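Local coordinates for protein 3' terminal uridylyl transferase (PDB 5HZD) that adds uridines to the 3' end of guide RNAs, ribosomal RNAs and some mRNAs, using UTP, during mitochondrial RNA editing in Trypanosoma brucei, at residues 45-48 with 49-52. Numbering follows the deposited sequence.
Sequences QKLN and PVWN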
ATOM      1  N   GLN A  45      -4.215  -6.084  33.522  1.00 23.92           N
ATOM      2  CA  GLN A  45      -3.639  -5.452  34.721  1.00 23.68           C
ATOM      3  C   GLN A  45      -3.190  -6.439  35.790  1.00 27.14           C
ATOM      4  O   GLN A  45      -2.306  -6.117  36.597  1.00 28.82           O
ATOM      5  CB  GLN A  45      -4.603  -4.464  35.364  1.00 24.07           C
ATOM      6  CG  GLN A  45      -4.573  -3.099  34.718  1.00 27.93           C
ATOM      7  CD  GLN A  45      -5.694  -2.219  35.204  1.00 34.15           C
ATOM      8  OE1 GLN A  45      -6.724  -2.708  35.666  1.00 38.01           O
ATOM      9  NE2 GLN A  45      -5.498  -0.911  35.115  1.00 35.31           N
ATOM     10  N   LYS A  46      -3.793  -7.624  35.819  1.00 28.79           N
ATOM     11  CA  LYS A  46      -3.344  -8.654  36.758  1.00 31.71           C
ATOM     12  C   LYS A  46      -1.950  -9.138  36.362  1.00 31.26           C
ATOM     13  O   LYS A  46      -1.121  -9.467  37.211  1.00 31.23           O
ATOM     14  CB  LYS A  46      -4.312  -9.836  36.790  1.00 40.35           C
ATOM     15  CG  LYS A  46      -5.731  -9.451  37.142  1.00 49.65           C
ATOM     16  CD  LYS A  46      -5.813  -8.779  38.505  1.00 52.49           C
ATOM     17  CE  LYS A  46      -6.985  -7.803  38.570  1.00 50.19           C
ATOM     18  NZ  LYS A  46      -6.758  -6.621  37.680  1.00 41.92           N
ATOM     19  N   LEU A  47      -1.703  -9.178  35.061  1.00 29.36           N
ATOM     20  CA  LEU A  47      -0.433  -9.671  34.530  1.00 29.18           C
ATOM     21  C   LEU A  47       0.723  -8.690  34.699  1.00 30.86           C
ATOM     22  O   LEU A  47       1.883  -9.090  34.820  1.00 28.81           O
ATOM     23  CB  LEU A  47      -0.609 -10.102  33.064  1.00 31.54           C
ATOM     24  CG  LEU A  47      -1.354 -11.444  32.986  1.00 35.86           C
ATOM     25  CD1 LEU A  47      -1.938 -11.691  31.611  1.00 33.81           C
ATOM     26  CD2 LEU A  47      -0.420 -12.592  33.360  1.00 39.49           C
ATOM     27  N   ASN A  48       0.410  -7.400  34.735  1.00 29.49           N
ATOM     28  CA  ASN A  48       1.455  -6.384  34.778  1.00 33.07           C
ATOM     29  C   ASN A  48       2.473  -6.496  35.946  1.00 29.48           C
ATOM     30  O   ASN A  48       3.685  -6.492  35.711  1.00 31.60           O
ATOM     31  CB  ASN A  48       0.849  -4.976  34.664  1.00 34.68           C
ATOM     32  CG  ASN A  48       1.846  -3.961  34.170  1.00 39.99           C
ATOM     33  OD1 ASN A  48       2.700  -4.269  33.334  1.00 40.56           O
ATOM     34  ND2 ASN A  48       1.771  -2.751  34.708  1.00 46.21           N
ATOM     35  N   PRO A  49       2.004  -6.628  37.193  1.00 31.76           N
ATOM     36  CA  PRO A  49       3.013  -6.747  38.256  1.00 33.30           C
ATOM     37  C   PRO A  49       3.846  -8.029  38.194  1.00 34.77           C
ATOM     38  O   PRO A  49       4.859  -8.119  38.884  1.00 35.25           O
ATOM     39  CB  PRO A  49       2.175  -6.743  39.535  1.00 33.19           C
ATOM     40  CG  PRO A  49       0.840  -7.218  39.110  1.00 35.16           C
ATOM     41  CD  PRO A  49       0.637  -6.646  37.741  1.00 29.45           C
ATOM     42  N   VAL A  50       3.424  -9.002  37.385  1.00 29.87           N
ATOM     43  CA  VAL A  50       4.149 -10.261  37.253  1.00 27.46           C
ATOM     44  C   VAL A  50       4.578 -10.486  35.804  1.00 26.36           C
ATOM     45  O   VAL A  50       4.785 -11.620  35.367  1.00 26.36           O
ATOM     46  CB  VAL A  50       3.298 -11.473  37.738  1.00 27.43           C
ATOM     47  CG1 VAL A  50       2.975 -11.353  39.228  1.00 31.40           C
ATOM     48  CG2 VAL A  50       2.020 -11.633  36.889  1.00 27.36           C
ATOM     49  N   TRP A  51       4.757  -9.398  35.065  1.00 25.53           N
ATOM     50  CA  TRP A  51       5.049  -9.504  33.639  1.00 24.51           C
ATOM     51  C   TRP A  51       6.279 -10.336  33.278  1.00 24.93           C
ATOM     52  O   TRP A  51       6.204 -11.194  32.402  1.00 22.65           O
ATOM     53  CB  TRP A  51       5.140  -8.132  32.956  1.00 27.47           C
ATOM     54  CG  TRP A  51       5.075  -8.272  31.463  1.00 26.33           C
ATOM     55  CD1 TRP A  51       6.020  -7.887  30.546  1.00 30.86           C
ATOM     56  CD2 TRP A  51       3.995  -8.838  30.712  1.00 27.40           C
ATOM     57  NE1 TRP A  51       5.588  -8.180  29.276  1.00 27.40           N
ATOM     58  CE2 TRP A  51       4.353  -8.771  29.352  1.00 31.09           C
ATOM     59  CE3 TRP A  51       2.756  -9.394  31.063  1.00 29.56           C
ATOM     60  CZ2 TRP A  51       3.515  -9.231  28.343  1.00 27.18           C
ATOM     61  CZ3 TRP A  51       1.929  -9.858  30.064  1.00 31.81           C
ATOM     62  CH2 TRP A  51       2.309  -9.771  28.719  1.00 27.01           C
ATOM     63  N   ASN A  52       7.407 -10.105  33.937  1.00 25.10           N
ATOM     64  CA  ASN A  52       8.578 -10.903  33.610  1.00 25.08           C
ATOM     65  C   ASN A  52       8.362 -12.383  33.890  1.00 21.75           C
ATOM     66  O   ASN A  52       8.802 -13.222  33.111  1.00 23.63           O
ATOM     67  CB  ASN A  52       9.817 -10.390  34.338  1.00 28.61           C
ATOM     68  CG  ASN A  52      10.349  -9.112  33.729  1.00 35.73           C
ATOM     69  OD1 ASN A  52      10.137  -8.837  32.544  1.00 37.09           O
ATOM     70  ND2 ASN A  52      11.049  -8.321  34.535  1.00 39.68           N
TER
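Leu47 and Asn48 offer their carbonyls to the backbone amides of Val50 and Trp51, two i to i+3 bonds that carry the chain from one helix into the next. Val50 N donates to Leu47 O at 3.0 Å, bent to 139° at the hydrogen. The bond from Trp51 N to Asn48 O, at 3.2 Å, is somewhat straighter, at 151°. Leu47 O also lies 2.9 Å from Trp51 N, but the N-H does not point at that oxygen, so this is a near approach and not a bond. Pro49 suits the bend because it lacks an amide hydrogen: Gln45 O, the acceptor that position would have in a continuing alpha-helix, meets Pro49 CD instead, at 3.2 Å. Val50, at the N-cap of helix 51-57, places CG2 3.3 Å from Leu47 O, an apolar cover over an acceptor already used by its own amide. With CG anti to the backbone N (chi1 -165°), Trp51 swings its six-membered ring back along the chain, bringing CZ3 within 3.9 Å of Leu47 CB and setting its edge beside Leu47 O. Upstream, Lys46 NZ is hydrogen-bonded to Arg42 O. This proline-containing surface turn, shortly after the zinc finger in sequence and away from the UTP site, joins helix 37-47 to helix 51-57; Trp51 stacks on Tyr404 of helix 385-409, while Leu47 packs on Leu496 of helix 481-497.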